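Local coordinates for protein putative O-acetylhomoserine (Thiol)-lyase (Campylobacter jejuni, PDB 4OC9) that probably makes homocysteine from O-acetylhomoserine and sulfide as a pyridoxal-phosphate-dependent enzyme of the trans-sulfuration family, at residues Arg292-Ala304 / Phe334-Glu346. Numbering follows the deposited sequence.
Sequences RIEKHSQNAEKVA and FDKNFASGLLSFE
In the C-terminal part of this pyridoxal-phosphate enzyme, the long helix 276-309 packs along strand 342-346 of a mixed beta-sheet, and Ser297 and Ala300 of the helix meet Ser340 and Gly341 just where the chain enters the strand. Helix and strand run nearly parallel, 14° apart, with their axes 9.2 Å from each other. Small residues bring the backbones close: the CA atoms of Ser297 and Ser340 are 4.5 Å apart, and Ala300 CB rests 3.4 Å from Ser340 O, a carbonyl that also accepts from Tyr318 OH. The Ser297 hydroxyl, with OG anti to its own carbonyl carbon (chi1 -63°), turns back to donate to Ile293 O (2.8 Å) while accepting a weak, bent bond from Ser340 N. Ile293 O thus takes two donors, Ser297 N and Ser297 OG, from opposite faces of its plane. A water accepts from Ala339 N and donates to Glu301 OE2, adding a second polar link. Before this junction, Phe338 lies along the helix flank. Glu294 CB sits over one face of its ring, offset toward the rim, and Glu294 CG comes 3.7 Å from Phe338 CE2; Gln298 CG approaches Phe338 CE1 obliquely, 3.7 Å away, its amide turned 75° from the ring plane. Farther along, Leu343 CD2 reaches Ala304 CB at 4.0 Å and, more loosely, Val303 CG1. Ser340 OG hydrogen-bonds to Val184 O, tying the lead-in to the segment after strand 177-181. Polar links to the Ala339 and Ser340 N-H groups are thus water-mediated or weak, and close packing of small residues, Phe338 and Leu343 makes most of the contact.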
loop_
_atom_site.group_PDB
_atom_site.type_symbol
_atom_site.label_atom_id
_atom_site.label_comp_id
_atom_site.label_asym_id
_atom_site.label_seq_id
_atom_site.Cartn_x
_atom_site.Cartn_y
_atom_site.Cartn_z
ATOM N N ARG D 292 -1.719 -11.593 -20.355
ATOM C CA ARG D 292 -0.344 -11.917 -20.004
ATOM C C ARG D 292 0.084 -13.365 -20.243
ATOM O O ARG D 292 1.138 -13.592 -20.833
ATOM C CB ARG D 292 -0.047 -11.584 -18.537
ATOM C CG ARG D 292 -0.110 -10.111 -18.261
ATOM C CD ARG D 292 0.232 -9.718 -16.827
ATOM N NE ARG D 292 -0.688 -10.211 -15.824
ATOM C CZ ARG D 292 -0.540 -11.326 -15.116
ATOM N NH1 ARG D 292 0.506 -12.123 -15.280
ATOM N NH2 ARG D 292 -1.453 -11.647 -14.218
ATOM N N ILE D 293 -0.718 -14.331 -19.807
ATOM C CA ILE D 293 -0.338 -15.721 -19.967
ATOM C C ILE D 293 -0.129 -16.111 -21.436
ATOM O O ILE D 293 0.665 -16.990 -21.735
ATOM C CB ILE D 293 -1.328 -16.665 -19.259
ATOM C CG1 ILE D 293 -0.687 -18.014 -18.984
ATOM C CG2 ILE D 293 -2.656 -16.740 -19.990
ATOM C CD1 ILE D 293 0.502 -17.948 -18.033
ATOM N N GLU D 294 -0.857 -15.490 -22.348
ATOM C CA GLU D 294 -0.677 -15.786 -23.770
ATOM C C GLU D 294 0.701 -15.321 -24.247
ATOM O O GLU D 294 1.368 -16.047 -24.979
ATOM C CB GLU D 294 -1.793 -15.197 -24.641
ATOM C CG GLU D 294 -3.160 -15.814 -24.313
ATOM C CD GLU D 294 -4.280 -15.451 -25.293
ATOM O OE1 GLU D 294 -4.020 -14.712 -26.265
ATOM O OE2 GLU D 294 -5.408 -15.968 -25.105
ATOM N N LYS D 295 1.145 -14.131 -23.814
ATOM C CA LYS D 295 2.467 -13.635 -24.203
ATOM C C LYS D 295 3.526 -14.547 -23.573
ATOM O O LYS D 295 4.526 -14.898 -24.194
ATOM C CB LYS D 295 2.703 -12.202 -23.725
ATOM C CG LYS D 295 4.046 -11.621 -24.150
ATOM C CD LYS D 295 4.101 -11.430 -25.653
ATOM C CE LYS D 295 5.439 -10.877 -26.162
ATOM N NZ LYS D 295 5.850 -9.531 -25.684
ATOM N N HIS D 296 3.349 -14.864 -22.299
ATOM C CA HIS D 296 4.300 -15.734 -21.653
ATOM C C HIS D 296 4.440 -17.013 -22.479
ATOM O O HIS D 296 5.560 -17.510 -22.673
ATOM C CB HIS D 296 3.878 -16.168 -20.246
ATOM C CG HIS D 296 3.995 -15.123 -19.181
ATOM N ND1 HIS D 296 5.203 -14.804 -18.593
ATOM C CD2 HIS D 296 3.050 -14.490 -18.455
ATOM C CE1 HIS D 296 5.005 -13.929 -17.638
ATOM N NE2 HIS D 296 3.707 -13.711 -17.541
ATOM N N SER D 297 3.298 -17.550 -22.900
ATOM C CA SER D 297 3.257 -18.804 -23.670
ATOM C C SER D 297 3.900 -18.686 -25.030
ATOM O O SER D 297 4.677 -19.524 -25.428
ATOM C CB SER D 297 1.819 -19.320 -23.765
ATOM O OG SER D 297 1.299 -19.633 -22.466
ATOM N N GLN D 298 3.544 -17.651 -25.749
ATOM C CA GLN D 298 4.116 -17.416 -27.071
ATOM C C GLN D 298 5.655 -17.270 -26.951
ATOM O O GLN D 298 6.393 -17.857 -27.743
ATOM C CB GLN D 298 3.504 -16.156 -27.695
ATOM C CG GLN D 298 2.018 -16.288 -28.001
ATOM C CD GLN D 298 1.336 -14.949 -28.318
ATOM O OE1 GLN D 298 1.733 -13.890 -27.814
ATOM N NE2 GLN D 298 0.256 -15.007 -29.090
ATOM N N ASN D 299 6.123 -16.463 -25.994
ATOM C CA ASN D 299 7.553 -16.315 -25.809
ATOM C C ASN D 299 8.222 -17.629 -25.447
ATOM O O ASN D 299 9.262 -17.968 -25.997
ATOM C CB ASN D 299 7.899 -15.306 -24.732
ATOM C CG ASN D 299 7.726 -13.863 -25.174
ATOM O OD1 ASN D 299 7.591 -13.578 -26.345
ATOM N ND2 ASN D 299 7.797 -12.940 -24.219
ATOM N N ALA D 300 7.625 -18.380 -24.527
ATOM C CA ALA D 300 8.207 -19.644 -24.112
ATOM C C ALA D 300 8.402 -20.591 -25.263
ATOM O O ALA D 300 9.434 -21.281 -25.364
ATOM C CB ALA D 300 7.351 -20.303 -23.046
ATOM N N GLU D 301 7.407 -20.644 -26.142
ATOM C CA GLU D 301 7.468 -21.536 -27.295
ATOM C C GLU D 301 8.620 -21.183 -28.220
ATOM O O GLU D 301 9.344 -22.073 -28.646
ATOM C CB GLU D 301 6.150 -21.567 -28.020
ATOM C CG GLU D 301 6.088 -22.628 -29.099
ATOM C CD GLU D 301 4.589 -22.831 -29.507
ATOM O OE1 GLU D 301 4.155 -23.191 -30.651
ATOM O OE2 GLU D 301 3.774 -22.631 -28.564
ATOM N N LYS D 302 8.812 -19.898 -28.491
ATOM C CA LYS D 302 9.911 -19.458 -29.349
ATOM C C LYS D 302 11.263 -19.749 -28.729
ATOM O O LYS D 302 12.171 -20.229 -29.417
ATOM C CB LYS D 302 9.800 -18.033 -29.647
ATOM C CG LYS D 302 8.575 -17.725 -30.475
ATOM C CD LYS D 302 8.401 -16.224 -30.631
ATOM C CE LYS D 302 7.151 -15.905 -31.425
ATOM N NZ LYS D 302 6.972 -14.433 -31.455
ATOM N N VAL D 303 11.379 -19.536 -27.429
ATOM C CA VAL D 303 12.611 -19.826 -26.720
ATOM C C VAL D 303 12.824 -21.352 -26.750
ATOM O O VAL D 303 13.941 -21.829 -26.953
ATOM C CB VAL D 303 12.572 -19.326 -25.257
ATOM C CG1 VAL D 303 13.760 -19.815 -24.450
ATOM C CG2 VAL D 303 12.504 -17.814 -25.223
ATOM N N ALA D 304 11.768 -22.119 -26.550
ATOM C CA ALA D 304 11.891 -23.569 -26.562
ATOM C C ALA D 304 12.391 -24.077 -27.914
ATOM O O ALA D 304 13.306 -24.902 -27.976
ATOM C CB ALA D 304 10.559 -24.208 -26.225
ATOM N N PHE D 334 -5.124 -29.048 -22.890
ATOM C CA PHE D 334 -4.963 -27.573 -23.107
ATOM C C PHE D 334 -5.683 -27.082 -24.373
ATOM O O PHE D 334 -5.149 -27.191 -25.476
ATOM C CB PHE D 334 -3.479 -27.237 -23.125
ATOM C CG PHE D 334 -2.802 -27.407 -21.800
ATOM C CD1 PHE D 334 -2.535 -28.665 -21.294
ATOM C CD2 PHE D 334 -2.357 -26.318 -21.099
ATOM C CE1 PHE D 334 -1.888 -28.827 -20.090
ATOM C CE2 PHE D 334 -1.697 -26.476 -19.890
ATOM C CZ PHE D 334 -1.465 -27.736 -19.382
ATOM N N ASP D 335 -6.896 -26.553 -24.192
ATOM C CA ASP D 335 -7.726 -26.094 -25.305
ATOM C C ASP D 335 -7.192 -24.945 -26.168
ATOM O O ASP D 335 -7.426 -24.945 -27.384
ATOM C CB ASP D 335 -9.148 -25.802 -24.827
ATOM C CG ASP D 335 -9.881 -27.057 -24.315
ATOM O OD1 ASP D 335 -9.355 -28.185 -24.439
ATOM O OD2 ASP D 335 -11.019 -26.900 -23.791
ATOM N N LYS D 336 -6.511 -23.974 -25.556
ATOM C CA LYS D 336 -5.959 -22.820 -26.292
ATOM C C LYS D 336 -4.540 -22.949 -26.912
ATOM O O LYS D 336 -3.925 -22.006 -27.440
ATOM C CB LYS D 336 -5.985 -21.591 -25.394
ATOM C CG LYS D 336 -7.361 -20.990 -25.168
ATOM C CD LYS D 336 -7.259 -19.713 -24.350
ATOM C CE LYS D 336 -8.576 -18.881 -24.176
ATOM N NZ LYS D 336 -9.843 -19.600 -23.829
ATOM N N ASN D 337 -4.031 -24.149 -26.854
ATOM C CA ASN D 337 -2.721 -24.467 -27.379
ATOM C C ASN D 337 -1.557 -23.588 -26.868
ATOM O O ASN D 337 -0.696 -23.157 -27.637
ATOM C CB ASN D 337 -2.717 -24.518 -28.902
ATOM C CG ASN D 337 -1.554 -25.332 -29.437
ATOM O OD1 ASN D 337 -1.274 -26.424 -28.942
ATOM N ND2 ASN D 337 -0.902 -24.827 -30.472
ATOM N N PHE D 338 -1.615 -23.219 -25.592
ATOM C CA PHE D 338 -0.590 -22.420 -24.926
ATOM C C PHE D 338 -0.191 -23.272 -23.751
ATOM O O PHE D 338 -1.036 -23.837 -23.092
ATOM C CB PHE D 338 -1.075 -21.045 -24.467
ATOM C CG PHE D 338 -1.434 -20.091 -25.589
ATOM C CD1 PHE D 338 -0.455 -19.603 -26.433
ATOM C CD2 PHE D 338 -2.710 -19.553 -25.678
ATOM C CE1 PHE D 338 -0.762 -18.722 -27.444
ATOM C CE2 PHE D 338 -3.023 -18.639 -26.662
ATOM C CZ PHE D 338 -2.047 -18.226 -27.550
ATOM N N ALA D 339 1.099 -23.355 -23.476
ATOM C CA ALA D 339 1.602 -24.192 -22.391
ATOM C C ALA D 339 2.287 -23.477 -21.220
ATOM O O ALA D 339 3.085 -24.060 -20.475
ATOM C CB ALA D 339 2.549 -25.198 -22.985
ATOM N N SER D 340 1.997 -22.196 -21.081
ATOM C CA SER D 340 2.550 -21.345 -20.004
ATOM C C SER D 340 4.025 -20.972 -20.212
ATOM O O SER D 340 4.614 -21.278 -21.240
ATOM C CB SER D 340 2.285 -21.940 -18.640
ATOM O OG SER D 340 2.596 -20.998 -17.637
ATOM N N GLY D 341 4.610 -20.296 -19.235
ATOM C CA GLY D 341 5.994 -19.818 -19.351
ATOM C C GLY D 341 7.128 -20.491 -18.658
ATOM O O GLY D 341 8.206 -19.920 -18.558
ATOM N N LEU D 342 6.904 -21.698 -18.164
ATOM C CA LEU D 342 7.971 -22.410 -17.491
ATOM C C LEU D 342 8.545 -23.482 -18.397
ATOM O O LEU D 342 7.810 -24.166 -19.109
ATOM C CB LEU D 342 7.435 -23.124 -16.272
ATOM C CG LEU D 342 8.521 -23.698 -15.377
ATOM C CD1 LEU D 342 9.290 -22.518 -14.756
ATOM C CD2 LEU D 342 7.897 -24.521 -14.284
ATOM N N LEU D 343 9.859 -23.605 -18.425
ATOM C CA LEU D 343 10.465 -24.657 -19.237
ATOM C C LEU D 343 11.820 -24.995 -18.618
ATOM O O LEU D 343 12.313 -24.240 -17.771
ATOM C CB LEU D 343 10.643 -24.239 -20.668
ATOM C CG LEU D 343 11.671 -23.193 -21.083
ATOM C CD1 LEU D 343 13.082 -23.723 -20.921
ATOM C CD2 LEU D 343 11.501 -22.888 -22.559
ATOM N N SER D 344 12.397 -26.140 -18.992
ATOM C CA SER D 344 13.706 -26.470 -18.484
ATOM C C SER D 344 14.492 -27.059 -19.626
ATOM O O SER D 344 13.951 -27.417 -20.656
ATOM C CB SER D 344 13.686 -27.426 -17.303
ATOM O OG SER D 344 13.240 -28.685 -17.698
ATOM N N PHE D 345 15.809 -27.054 -19.490
ATOM C CA PHE D 345 16.659 -27.624 -20.528
ATOM C C PHE D 345 17.955 -28.137 -19.911
ATOM O O PHE D 345 18.326 -27.742 -18.805
ATOM C CB PHE D 345 16.965 -26.628 -21.676
ATOM C CG PHE D 345 17.807 -25.452 -21.289
ATOM C CD1 PHE D 345 19.183 -25.528 -21.362
ATOM C CD2 PHE D 345 17.232 -24.279 -20.869
ATOM C CE1 PHE D 345 19.962 -24.439 -21.018
ATOM C CE2 PHE D 345 18.000 -23.195 -20.512
ATOM C CZ PHE D 345 19.367 -23.268 -20.599
ATOM N N GLU D 346 18.638 -28.984 -20.669
ATOM C CA GLU D 346 19.896 -29.566 -20.266
ATOM C C GLU D 346 21.060 -28.874 -20.945
ATOM O O GLU D 346 21.085 -28.734 -22.167
ATOM C CB GLU D 346 19.938 -31.069 -20.639
ATOM C CG GLU D 346 18.846 -31.892 -19.982
ATOM C CD GLU D 346 18.970 -31.895 -18.475
ATOM O OE1 GLU D 346 20.107 -32.102 -17.991
ATOM O OE2 GLU D 346 17.940 -31.733 -17.780
HETATM O O HOH W 1 3.054 -22.437 -25.447
#